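PDB 5ZF1: 5,10-methylenetetrahydrofolate dehydrogenase from Bombyx mori, which probably catalyses the NADP+-dependent oxidation of 5,10-methylenetetrahydrofolate to 5,10-methenyltetrahydrofolate in folate-linked one-carbon metabolism. Local coordinates for residues A144-L149 / L188-T193; I216-G221 / V255-Y260; G128-C131 / P135-V138; H47-N52 / L95-V100; A23-L28 / Q291-Q296. All blocks are in the same frame, centred on the assembly; numbering follows the deposited sequence. Where two conformers were deposited one is given.

Interactions 1, 2 and 4 are buried, while 3 and 5 are partly exposed. Interactions 1 and 2 lie in the NAD(P)-binding domain and meet where V145 packs on I217; interaction 4 belongs to the catalytic domain. Interaction 5 joins the two regions through helices 7-26 and 277-298. Interaction 3 touches interaction 1 through V138 on L188, and interaction 5 through a probable hydrogen bond, Q291 to T136. Chemistry follows place: interaction 1 is wholly apolar, interaction 2 sets a hydroxyl beside a carboxylate without a bond, interaction 4 lays an amide against a methyl and a ring edge, interaction 3 rests on an arginine-carbonyl grip, and interaction 5 combines a CH-pi contact with a water bridge.

Interaction 1: residues A144-L149 / L188-T193; sequences AVVEML and LGMDAT
V146 and M190 make the main apolar contact between helix 140-151 and the loop that leads into strand 193-197. With CG1 of V146 anti to the backbone N (chi1 160°), both methyls of this branched residue face the thioether sulfur: CG2 of V146 lies 3.6 Å from SD of M190, and CG1 of V146 is almost as near, at 3.7 Å from the same sulfur. The two side chains run at a slant to one another. In the conformer described here, the methionine chain bends at its last torsion (chi3 80°), which carries CE past the sulfur to within 3.8 Å of CG1 of V146. The same methyl has a looser second neighbour one helical turn on, CB of L149 at 4.4 Å from CE of M190. Methionine suits this buried spot because its flexible, unbranched chain can bend from the loop onto the face of the helix.

The domain is a Rossmann-type NAD(P)-binding fold, with 193-197 at one border of its parallel sheet within the chain. M177 and L178 of helix 171-178 also pack on V146, so the valine serves both M190 and that helix.

Polar bonds hold the loop backbone: M190 N bonds with S180 OG and M190 O with T156 OG1. Separately, OD1 of D191 forms a salt bridge with R166 of the second subunit.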
# COMPACT_ATOMS: atom_id res chain seq x y z
N ALA B 144 3.38 -0.04 -16.39
CA ALA B 144 3.78 0.65 -17.61
C ALA B 144 4.58 1.91 -17.30
O ALA B 144 5.62 2.17 -17.92
CB ALA B 144 2.54 0.99 -18.45
N VAL B 145 4.10 2.73 -16.36
CA VAL B 145 4.84 3.92 -15.95
C VAL B 145 6.24 3.54 -15.46
O VAL B 145 7.24 4.14 -15.88
CB VAL B 145 4.07 4.68 -14.86
CG1 VAL B 145 4.96 5.76 -14.24
CG2 VAL B 145 2.86 5.27 -15.47
N VAL B 146 6.32 2.55 -14.57
CA VAL B 146 7.61 2.13 -14.04
C VAL B 146 8.51 1.65 -15.18
O VAL B 146 9.72 1.93 -15.19
CB VAL B 146 7.41 1.04 -12.97
CG1 VAL B 146 8.68 0.23 -12.75
CG2 VAL B 146 6.95 1.67 -11.68
N GLU B 147 7.94 0.94 -16.15
CA GLU B 147 8.73 0.45 -17.27
C GLU B 147 9.22 1.58 -18.17
O GLU B 147 10.33 1.52 -18.71
CB GLU B 147 7.91 -0.57 -18.07
CG GLU B 147 8.73 -1.47 -19.01
CD GLU B 147 9.76 -2.35 -18.30
OE1 GLU B 147 9.54 -2.75 -17.13
OE2 GLU B 147 10.79 -2.67 -18.93
N MET B 148 8.41 2.63 -18.35
CA MET B 148 8.86 3.78 -19.13
C MET B 148 10.07 4.43 -18.46
O MET B 148 11.03 4.82 -19.14
CB MET B 148 7.71 4.77 -19.32
CG MET B 148 6.54 4.19 -20.10
SD MET B 148 5.13 5.30 -20.37
CE MET B 148 5.91 6.89 -20.58
N LEU B 149 10.05 4.54 -17.13
CA LEU B 149 11.18 5.13 -16.42
C LEU B 149 12.43 4.28 -16.56
O LEU B 149 13.52 4.81 -16.79
CB LEU B 149 10.84 5.31 -14.94
CG LEU B 149 9.75 6.35 -14.66
CD1 LEU B 149 9.20 6.17 -13.26
CD2 LEU B 149 10.30 7.75 -14.88
N LEU B 188 11.10 -4.87 -7.74
CA LEU B 188 10.63 -3.71 -8.50
C LEU B 188 11.03 -2.40 -7.83
O LEU B 188 10.25 -1.44 -7.76
CB LEU B 188 9.12 -3.81 -8.69
CG LEU B 188 8.71 -5.10 -9.44
CD1 LEU B 188 7.29 -5.04 -9.99
CD2 LEU B 188 9.68 -5.43 -10.57
N GLY B 189 12.28 -2.33 -7.37
CA GLY B 189 12.74 -1.33 -6.43
C GLY B 189 13.38 -0.09 -7.01
O GLY B 189 14.55 -0.09 -7.43
N MET B 190 12.62 1.00 -6.98
CA MET B 190 13.06 2.26 -7.56
C MET B 190 13.66 3.23 -6.55
O MET B 190 14.49 4.06 -6.94
CB MET B 190 11.89 2.91 -8.29
CG MET B 190 11.01 1.89 -8.96
SD MET B 190 10.21 2.58 -10.40
CE MET B 190 11.51 2.50 -11.62
N ASP B 191 13.26 3.15 -5.28
CA ASP B 191 13.94 3.88 -4.20
C ASP B 191 13.90 5.39 -4.39
O ASP B 191 14.76 6.11 -3.90
CB ASP B 191 15.40 3.39 -4.05
CG ASP B 191 15.50 2.05 -3.35
OD1 ASP B 191 15.08 1.99 -2.17
OD2 ASP B 191 15.97 1.04 -3.96
N ALA B 192 12.87 5.91 -5.04
CA ALA B 192 12.67 7.35 -5.06
C ALA B 192 12.05 7.83 -3.75
O ALA B 192 11.46 7.06 -2.99
CB ALA B 192 11.76 7.75 -6.22
N THR B 193 12.20 9.14 -3.49
CA THR B 193 11.51 9.84 -2.41
C THR B 193 10.20 10.37 -3.01
O THR B 193 10.24 11.26 -3.85
CB THR B 193 12.36 10.99 -1.89
OG1 THR B 193 13.63 10.48 -1.44
CG2 THR B 193 11.66 11.70 -0.71

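Interaction 2: residues I216-G221 / V255-Y260; sequences IITATG and VGDVDY. With SO4 (sulfate ion), chain E.
T218 and D257 meet in a buried van der Waals contact of polar residues, without a hydrogen bond, where strand 215-218 of the NAD(P)-binding domain gives way to a loop. In the T218 conformer described here, OG1 sits between the backbone N and the carbonyl carbon (chi1 67°), which presents it to D257: OG1 of T218 is 3.7 Å from CB of D257. The two side chains slide past each other in opposite senses, so the hydroxyl meets the methylene as well as the carboxylate. Farther along, OD2 of D257 comes to 3.8 Å from O of T220. Both chains are short, which lets CA of T218 and CA of D257 approach to 7.0 Å, and D257 N bonds to OD2 of D239.

OG1 of T220 donates to O2 of a sulfate ion at 3.0 Å and also bonds with N of L222; R166 N and R199 NE bond the sulfate too. The ion probably came from the crystallisation liquor, but it may mark an anion site near where the cofactor binds.

Strand 160-164 flanks both threonines through I164, strand 236-239 pairs with T218 through the backbone of I238 and supports V258, and helix 171-178 covers I217.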
# COMPACT_ATOMS: atom_id res chain seq x y z
N ILE B 216 7.70 14.03 -12.25
CA ILE B 216 6.27 14.26 -11.98
C ILE B 216 5.47 13.27 -12.80
O ILE B 216 5.66 13.15 -14.01
CB ILE B 216 5.83 15.70 -12.30
CG1 ILE B 216 6.69 16.72 -11.56
CG2 ILE B 216 4.30 15.91 -11.96
CD1 ILE B 216 6.37 18.18 -12.02
N ILE B 217 4.57 12.55 -12.13
CA ILE B 217 3.66 11.61 -12.77
C ILE B 217 2.25 12.08 -12.47
O ILE B 217 1.86 12.16 -11.31
CB ILE B 217 3.88 10.18 -12.26
CG1 ILE B 217 5.25 9.68 -12.71
CG2 ILE B 217 2.76 9.26 -12.75
CD1 ILE B 217 5.79 8.54 -11.88
N THR B 218 1.49 12.43 -13.52
CA THR B 218 0.09 12.87 -13.36
C THR B 218 -0.82 11.68 -13.65
O THR B 218 -0.95 11.27 -14.80
CB THR B 218 -0.27 14.05 -14.26
OG1 THR B 218 -0.24 13.65 -15.64
CG2 THR B 218 0.67 15.23 -14.04
N ALA B 219 -1.45 11.13 -12.60
CA ALA B 219 -2.28 9.94 -12.71
C ALA B 219 -3.72 10.21 -12.35
O ALA B 219 -4.55 9.30 -12.43
CB ALA B 219 -1.73 8.83 -11.80
N THR B 220 -4.04 11.43 -11.97
CA THR B 220 -5.37 11.73 -11.48
C THR B 220 -6.37 11.87 -12.63
O THR B 220 -6.02 12.27 -13.75
CB THR B 220 -5.35 13.01 -10.64
OG1 THR B 220 -6.69 13.34 -10.28
CG2 THR B 220 -4.71 14.15 -11.42
N GLY B 221 -7.61 11.52 -12.34
CA GLY B 221 -8.71 11.68 -13.28
C GLY B 221 -9.34 13.05 -13.27
O GLY B 221 -10.15 13.36 -14.14
N VAL B 255 -8.20 13.73 -22.03
CA VAL B 255 -7.49 14.99 -22.20
C VAL B 255 -6.04 14.81 -21.77
O VAL B 255 -5.62 13.72 -21.38
CB VAL B 255 -8.15 16.14 -21.41
N GLY B 256 -5.27 15.89 -21.87
CA GLY B 256 -3.89 15.90 -21.43
C GLY B 256 -3.72 16.87 -20.26
O GLY B 256 -4.39 17.90 -20.19
N ASP B 257 -2.81 16.52 -19.36
CA ASP B 257 -2.63 17.24 -18.10
C ASP B 257 -1.44 18.17 -18.11
O ASP B 257 -1.06 18.68 -17.05
CB ASP B 257 -2.48 16.24 -16.95
CG ASP B 257 -3.80 15.70 -16.47
OD1 ASP B 257 -4.83 16.35 -16.72
OD2 ASP B 257 -3.79 14.61 -15.84
N VAL B 258 -0.82 18.40 -19.27
CA VAL B 258 0.46 19.10 -19.35
C VAL B 258 0.36 20.17 -20.43
O VAL B 258 -0.17 19.93 -21.52
CB VAL B 258 1.62 18.13 -19.64
CG1 VAL B 258 2.96 18.87 -19.66
CG2 VAL B 258 1.66 17.02 -18.60
N ASP B 259 0.88 21.36 -20.12
CA ASP B 259 1.06 22.40 -21.12
C ASP B 259 2.26 21.99 -21.96
O ASP B 259 3.39 22.44 -21.74
CB ASP B 259 1.24 23.76 -20.45
CG ASP B 259 1.37 24.90 -21.45
OD1 ASP B 259 1.51 24.64 -22.67
OD2 ASP B 259 1.32 26.07 -21.01
N TYR B 260 2.00 21.12 -22.93
CA TYR B 260 3.08 20.42 -23.62
C TYR B 260 4.06 21.39 -24.28
O TYR B 260 5.27 21.25 -24.12
CB TYR B 260 2.51 19.44 -24.65
CG TYR B 260 3.57 18.62 -25.34
CD1 TYR B 260 4.09 19.01 -26.57
CD2 TYR B 260 4.07 17.46 -24.76
CE1 TYR B 260 5.07 18.26 -27.20
CE2 TYR B 260 5.05 16.71 -25.38
CZ TYR B 260 5.55 17.11 -26.60
OH TYR B 260 6.52 16.37 -27.23
S SO4 E . -7.09 12.20 -6.82
O1 SO4 E . -6.70 10.79 -6.80
O2 SO4 E . -6.12 13.12 -7.37
O3 SO4 E . -8.30 12.28 -7.63
O4 SO4 E . -7.42 12.65 -5.46

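Interaction 3: residues G128-C131 / P135-V138; sequences GRLC and PTIV
R129 reaches from helix 124-131 to the carbonyl of P135, closing the helix-loop-helix connection to helix 140-151 in the Rossmann-type NAD(P)-binding domain. In the R129 conformer described here, NE and NH2 both point at that one oxygen: NE of R129 lies 2.8 Å from O of P135, with an N-H...O angle of 152°. The second, from NH2 of R129 to O of P135, measures 2.9 Å at 138°, and uses a lone pair in the carbonyl plane. The oxygen lies close to the guanidinium plane, so in this conformer the two bonds set its turn. Proline, without an N-H, still offers this acceptor.

T136 packs against the helix with CB 3.5 Å from CB of R129. Its OG1, anti to the backbone N (chi1 -170°), bonds to N126 O, while O of T136 accepts from NE2 of Q291. An alanine at T136 is likely to leave N126 O without its hydroxyl partner and open a gap beside L130 where CG2 packed.

V138 O is satisfied by ND2 of N288. Next along the loop the apolar chains of L130 and V138 cross at about a right angle, with CD1 of L130 4.0 Å from CG2 of V138.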
# COMPACT_ATOMS: atom_id res chain seq x y z
N GLY B 128 -2.05 -6.39 -1.71
CA GLY B 128 -1.34 -6.53 -0.45
C GLY B 128 0.12 -6.89 -0.65
O GLY B 128 1.00 -6.30 -0.02
N ARG B 129 0.41 -7.82 -1.56
CA ARG B 129 1.79 -8.20 -1.81
C ARG B 129 2.57 -7.04 -2.43
O ARG B 129 3.75 -6.83 -2.11
CB ARG B 129 1.84 -9.45 -2.69
CG ARG B 129 1.32 -10.72 -1.99
CD ARG B 129 1.45 -11.97 -2.85
NE ARG B 129 2.85 -12.25 -3.19
CZ ARG B 129 3.70 -12.92 -2.43
NH1 ARG B 129 3.30 -13.41 -1.25
NH2 ARG B 129 4.94 -13.12 -2.84
N LEU B 130 1.94 -6.27 -3.32
CA LEU B 130 2.60 -5.09 -3.86
C LEU B 130 3.01 -4.15 -2.73
O LEU B 130 4.13 -3.62 -2.73
CB LEU B 130 1.68 -4.34 -4.83
CG LEU B 130 2.23 -3.04 -5.40
CD1 LEU B 130 3.42 -3.35 -6.27
CD2 LEU B 130 1.19 -2.26 -6.18
N CYS B 131 2.12 -3.94 -1.77
CA CYS B 131 2.33 -2.88 -0.80
C CYS B 131 3.32 -3.27 0.29
O CYS B 131 3.92 -2.39 0.91
CB CYS B 131 0.98 -2.46 -0.21
SG CYS B 131 0.00 -1.52 -1.42
N PRO B 135 6.95 -10.05 -4.41
CA PRO B 135 6.59 -10.34 -5.81
C PRO B 135 5.11 -10.64 -5.97
O PRO B 135 4.53 -11.41 -5.20
CB PRO B 135 7.45 -11.56 -6.16
CG PRO B 135 8.54 -11.59 -5.14
CD PRO B 135 7.94 -11.01 -3.89
N THR B 136 4.49 -10.04 -6.98
CA THR B 136 3.04 -10.17 -7.13
C THR B 136 2.68 -9.94 -8.60
O THR B 136 3.56 -9.82 -9.46
CB THR B 136 2.34 -9.19 -6.17
OG1 THR B 136 0.93 -9.46 -6.13
CG2 THR B 136 2.51 -7.74 -6.62
N ILE B 137 1.39 -9.92 -8.89
CA ILE B 137 0.90 -9.38 -10.16
C ILE B 137 0.59 -7.91 -9.93
O ILE B 137 -0.26 -7.57 -9.10
CB ILE B 137 -0.34 -10.14 -10.65
CG1 ILE B 137 0.00 -11.62 -10.83
CG2 ILE B 137 -0.84 -9.49 -11.96
CD1 ILE B 137 -1.12 -12.46 -11.44
N VAL B 138 1.27 -7.05 -10.67
CA VAL B 138 1.20 -5.60 -10.46
C VAL B 138 0.22 -4.98 -11.46
O VAL B 138 0.18 -5.42 -12.62
CB VAL B 138 2.59 -4.98 -10.58
CG1 VAL B 138 2.53 -3.49 -10.42
CG2 VAL B 138 3.55 -5.61 -9.58

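Interaction 4: residues H47-N52 / L95-V100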
# COMPACT_ATOMS: atom_id res chain seq x y z
N HIS B 47 -15.25 -1.80 -25.90
CA HIS B 47 -14.98 -2.82 -26.91
C HIS B 47 -13.70 -2.51 -27.68
O HIS B 47 -12.94 -3.42 -28.02
CB HIS B 47 -16.17 -2.94 -27.86
CG HIS B 47 -17.34 -3.65 -27.25
ND1 HIS B 47 -17.44 -5.03 -27.21
CD2 HIS B 47 -18.45 -3.18 -26.64
CE1 HIS B 47 -18.56 -5.37 -26.61
NE2 HIS B 47 -19.20 -4.26 -26.25
N THR B 48 -13.45 -1.23 -27.96
CA THR B 48 -12.16 -0.83 -28.53
C THR B 48 -11.01 -1.27 -27.63
O THR B 48 -10.00 -1.80 -28.12
CB THR B 48 -12.12 0.69 -28.73
OG1 THR B 48 -13.18 1.08 -29.62
CG2 THR B 48 -10.79 1.12 -29.33
N TYR B 49 -11.16 -1.09 -26.32
CA TYR B 49 -10.09 -1.45 -25.39
C TYR B 49 -9.84 -2.95 -25.39
O TYR B 49 -8.69 -3.40 -25.34
CB TYR B 49 -10.43 -0.94 -23.99
CG TYR B 49 -10.36 0.57 -23.85
CD1 TYR B 49 -9.80 1.35 -24.85
CD2 TYR B 49 -10.88 1.21 -22.73
CE1 TYR B 49 -9.73 2.73 -24.74
CE2 TYR B 49 -10.83 2.59 -22.61
CZ TYR B 49 -10.25 3.35 -23.62
OH TYR B 49 -10.19 4.72 -23.51
N VAL B 50 -10.91 -3.75 -25.44
CA VAL B 50 -10.73 -5.20 -25.43
C VAL B 50 -10.15 -5.69 -26.76
O VAL B 50 -9.31 -6.60 -26.78
CB VAL B 50 -12.06 -5.90 -25.09
CG1 VAL B 50 -12.10 -7.31 -25.65
CG2 VAL B 50 -12.23 -5.93 -23.59
N ARG B 51 -10.54 -5.07 -27.88
CA ARG B 51 -9.96 -5.46 -29.15
C ARG B 51 -8.46 -5.18 -29.18
O ARG B 51 -7.68 -5.97 -29.72
CB ARG B 51 -10.66 -4.73 -30.29
CG ARG B 51 -10.02 -4.98 -31.66
CD ARG B 51 -10.74 -4.25 -32.79
NE ARG B 51 -12.01 -3.66 -32.35
CZ ARG B 51 -12.22 -2.35 -32.25
NH1 ARG B 51 -11.25 -1.50 -32.56
NH2 ARG B 51 -13.40 -1.90 -31.84
N ASN B 52 -8.02 -4.08 -28.56
CA ASN B 52 -6.59 -3.79 -28.48
C ASN B 52 -5.85 -4.85 -27.68
O ASN B 52 -4.74 -5.25 -28.06
CB ASN B 52 -6.36 -2.41 -27.85
CG ASN B 52 -6.99 -1.29 -28.65
OD1 ASN B 52 -7.45 -1.49 -29.77
ND2 ASN B 52 -7.01 -0.10 -28.07
N LEU B 95 -9.52 -11.33 -17.04
CA LEU B 95 -9.71 -9.89 -16.93
C LEU B 95 -11.19 -9.58 -17.00
O LEU B 95 -11.93 -10.21 -17.76
CB LEU B 95 -9.02 -9.13 -18.07
CG LEU B 95 -7.51 -8.90 -18.16
CD1 LEU B 95 -7.23 -8.02 -19.37
CD2 LEU B 95 -6.97 -8.27 -16.88
N VAL B 96 -11.63 -8.60 -16.22
CA VAL B 96 -12.96 -8.02 -16.36
C VAL B 96 -12.78 -6.58 -16.82
O VAL B 96 -12.11 -5.79 -16.15
CB VAL B 96 -13.76 -8.11 -15.05
CG1 VAL B 96 -15.15 -7.50 -15.24
CG2 VAL B 96 -13.89 -9.56 -14.63
N GLN B 97 -13.35 -6.25 -17.98
CA GLN B 97 -13.25 -4.89 -18.49
C GLN B 97 -13.96 -3.93 -17.54
O GLN B 97 -15.11 -4.17 -17.14
CB GLN B 97 -13.86 -4.80 -19.89
CG GLN B 97 -13.79 -3.42 -20.54
CD GLN B 97 -12.37 -2.96 -20.77
OE1 GLN B 97 -11.56 -3.69 -21.33
NE2 GLN B 97 -12.07 -1.73 -20.36
N LEU B 98 -13.30 -2.82 -17.22
CA LEU B 98 -13.64 -2.05 -16.03
C LEU B 98 -14.56 -0.84 -16.26
O LEU B 98 -14.33 0.22 -15.68
CB LEU B 98 -12.36 -1.57 -15.33
CG LEU B 98 -12.57 -1.42 -13.83
CD1 LEU B 98 -13.25 -2.67 -13.31
CD2 LEU B 98 -11.26 -1.15 -13.12
N PRO B 99 -15.57 -0.95 -17.10
CA PRO B 99 -16.82 -0.25 -16.80
C PRO B 99 -17.95 -1.25 -16.60
O PRO B 99 -18.61 -1.67 -17.56
CB PRO B 99 -17.04 0.65 -18.03
CG PRO B 99 -15.95 0.26 -19.02
CD PRO B 99 -15.39 -1.04 -18.55
N VAL B 100 -18.17 -1.65 -15.35
CA VAL B 100 -19.19 -2.63 -14.99
C VAL B 100 -20.38 -1.87 -14.40
O VAL B 100 -20.18 -0.87 -13.70
CB VAL B 100 -18.60 -3.68 -14.03
CG1 VAL B 100 -19.67 -4.31 -13.16
CG2 VAL B 100 -17.86 -4.75 -14.81
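Q97 presents its amide to two neighbouring residues of helix 44-60: V50 meets the oxygen, while Y49 lies mainly by the nitrogen. CG of Q97 is anti to the backbone N, and a bend at the next torsion (chi2 64°) brings the amide round to the helix. The oxygen end faces valine: CG2 of V50 stands 3.3 Å from OE1 of Q97, a close van der Waals contact. These two side chains slide past one another in opposite directions, and the methyl also reaches CD of Q97 at 4.1 Å.

The nitrogen end lies beside tyrosine. Here the side chains cross at about a right angle, with the ring and amide planes 48° apart. NE2 of Q97 approaches the edge of the ring, close to its plane, at 4.0 Å from CD2 of Y49. The base of the tyrosine joins in, since CB of Y49 is 4.0 Å from OE1 of Q97.

Q97 follows directly on strand 93-96, at the edge, within this chain, of the catalytic domain's parallel sheet, and I39 of the neighbouring strand 34-40 touches both V50 and Q97. Y49 and K53, four residues apart, fit the YXXXK motif of this family, which is consistent with a place near the folate-binding cleft.

No hydrogen bond crosses between the two segments. OE1 of Q97 is instead bonded to NZ of K53, one turn beyond Y49. The lysine bond satisfies OE1, which the valine methyl cannot, and implies a defined amide rotation, with its oxygen given to lysine and its nitrogen left at the tyrosine edge.

Interaction 5: residues A23-L28 / Q291-Q296; sequences AQWVSL and QAAQSQ
W25 and Q294 form the closest CA pair between segments 23-28 and 291-296, 8.3 Å apart. This helix-to-helix packing joins the first long helix, from the catalytic domain family, to the last helix, from the NAD(P)-binding family, more than 260 residues later. The indole spans the distance: CG of W25 is anti to the backbone N (chi1 173°), which sends the ring across toward the other helix. Over one face of its five-membered ring lies CG of Q294, a CH-pi contact 3.9 Å from the centroid of that ring of W25. The far end of the indole meets the small A293, where CH2 of W25 is 3.7 Å from CB of A293. Alanine suits the spot because it lets the broad ring come close to the helix, while F290 adds an edge-to-face partner. Were W25 replaced by an alanine, CB of A293 and the methylene of Q294 would probably lose their cover, and the bridging water its N-H donor.

The indole N-H is satisfied through solvent: NE1 of W25 donates to a water at 2.8 Å, which in turn donates to O of Q294 at 3.2 Å.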
# COMPACT_ATOMS: atom_id res chain seq x y z
N ALA B 23 7.73 -17.68 -26.90
CA ALA B 23 8.05 -18.81 -27.76
C ALA B 23 9.09 -19.72 -27.13
O ALA B 23 8.96 -20.95 -27.15
CB ALA B 23 8.52 -18.32 -29.13
N GLN B 24 10.13 -19.14 -26.52
CA GLN B 24 11.15 -19.93 -25.84
C GLN B 24 10.55 -20.77 -24.71
O GLN B 24 10.88 -21.95 -24.56
CB GLN B 24 12.24 -19.00 -25.30
CG GLN B 24 13.47 -19.72 -24.77
CD GLN B 24 13.85 -20.93 -25.61
OE1 GLN B 24 14.04 -20.82 -26.82
NE2 GLN B 24 13.96 -22.09 -24.97
N TRP B 25 9.67 -20.17 -23.90
CA TRP B 25 9.06 -20.89 -22.79
C TRP B 25 8.08 -21.96 -23.28
O TRP B 25 7.99 -23.05 -22.70
CB TRP B 25 8.35 -19.89 -21.86
CG TRP B 25 7.52 -20.47 -20.76
CD1 TRP B 25 7.97 -20.92 -19.55
CD2 TRP B 25 6.10 -20.62 -20.73
NE1 TRP B 25 6.92 -21.37 -18.79
CE2 TRP B 25 5.76 -21.18 -19.49
CE3 TRP B 25 5.07 -20.32 -21.64
CZ2 TRP B 25 4.44 -21.46 -19.13
CZ3 TRP B 25 3.76 -20.60 -21.29
CH2 TRP B 25 3.46 -21.18 -20.04
N VAL B 26 7.35 -21.66 -24.36
CA VAL B 26 6.47 -22.68 -24.94
C VAL B 26 7.30 -23.87 -25.42
O VAL B 26 6.90 -25.03 -25.27
CB VAL B 26 5.62 -22.08 -26.07
CG1 VAL B 26 4.96 -23.16 -26.90
CG2 VAL B 26 4.54 -21.16 -25.49
N SER B 27 8.49 -23.59 -25.96
CA SER B 27 9.36 -24.63 -26.51
C SER B 27 9.94 -25.56 -25.45
O SER B 27 10.48 -26.61 -25.79
CB SER B 27 10.50 -23.99 -27.31
OG SER B 27 10.01 -23.34 -28.46
N LEU B 28 9.87 -25.18 -24.17
CA LEU B 28 10.27 -26.07 -23.09
C LEU B 28 9.20 -27.10 -22.75
O LEU B 28 9.40 -27.90 -21.83
CB LEU B 28 10.61 -25.26 -21.83
CG LEU B 28 11.60 -24.10 -21.95
CD1 LEU B 28 11.77 -23.40 -20.59
CD2 LEU B 28 12.95 -24.57 -22.48
N GLN B 291 3.57 -13.86 -17.17
CA GLN B 291 4.03 -14.10 -15.81
C GLN B 291 3.13 -15.09 -15.08
O GLN B 291 3.61 -15.99 -14.39
CB GLN B 291 4.10 -12.78 -15.04
CG GLN B 291 4.61 -12.88 -13.61
CD GLN B 291 4.19 -11.67 -12.78
OE1 GLN B 291 4.11 -10.56 -13.30
NE2 GLN B 291 3.96 -11.87 -11.49
N ALA B 292 1.81 -14.92 -15.20
CA ALA B 292 0.89 -15.83 -14.52
C ALA B 292 1.01 -17.25 -15.06
O ALA B 292 1.05 -18.21 -14.29
CB ALA B 292 -0.55 -15.32 -14.65
N ALA B 293 1.07 -17.39 -16.39
CA ALA B 293 1.19 -18.72 -16.97
C ALA B 293 2.44 -19.43 -16.50
O ALA B 293 2.42 -20.64 -16.25
CB ALA B 293 1.17 -18.64 -18.51
N GLN B 294 3.55 -18.69 -16.35
CA GLN B 294 4.77 -19.33 -15.86
C GLN B 294 4.63 -19.75 -14.40
O GLN B 294 5.04 -20.85 -14.03
CB GLN B 294 5.96 -18.39 -16.01
CG GLN B 294 6.25 -17.95 -17.42
CD GLN B 294 7.44 -17.03 -17.47
OE1 GLN B 294 8.57 -17.45 -17.22
NE2 GLN B 294 7.19 -15.76 -17.73
N SER B 295 4.05 -18.88 -13.57
CA SER B 295 3.88 -19.21 -12.15
C SER B 295 3.03 -20.45 -11.97
O SER B 295 3.32 -21.31 -11.13
CB SER B 295 3.24 -18.03 -11.41
OG SER B 295 4.12 -16.92 -11.35
N GLN B 296 1.95 -20.56 -12.75
CA GLN B 296 1.05 -21.70 -12.61
C GLN B 296 1.73 -22.98 -13.06
O GLN B 296 1.57 -24.03 -12.43
CB GLN B 296 -0.24 -21.47 -13.40
CG GLN B 296 -0.98 -20.20 -12.98
CD GLN B 296 -1.93 -19.70 -14.04
OE1 GLN B 296 -2.17 -20.37 -15.04
NE2 GLN B 296 -2.50 -18.51 -13.82
O HOH W 1 7.41 -21.60 -16.03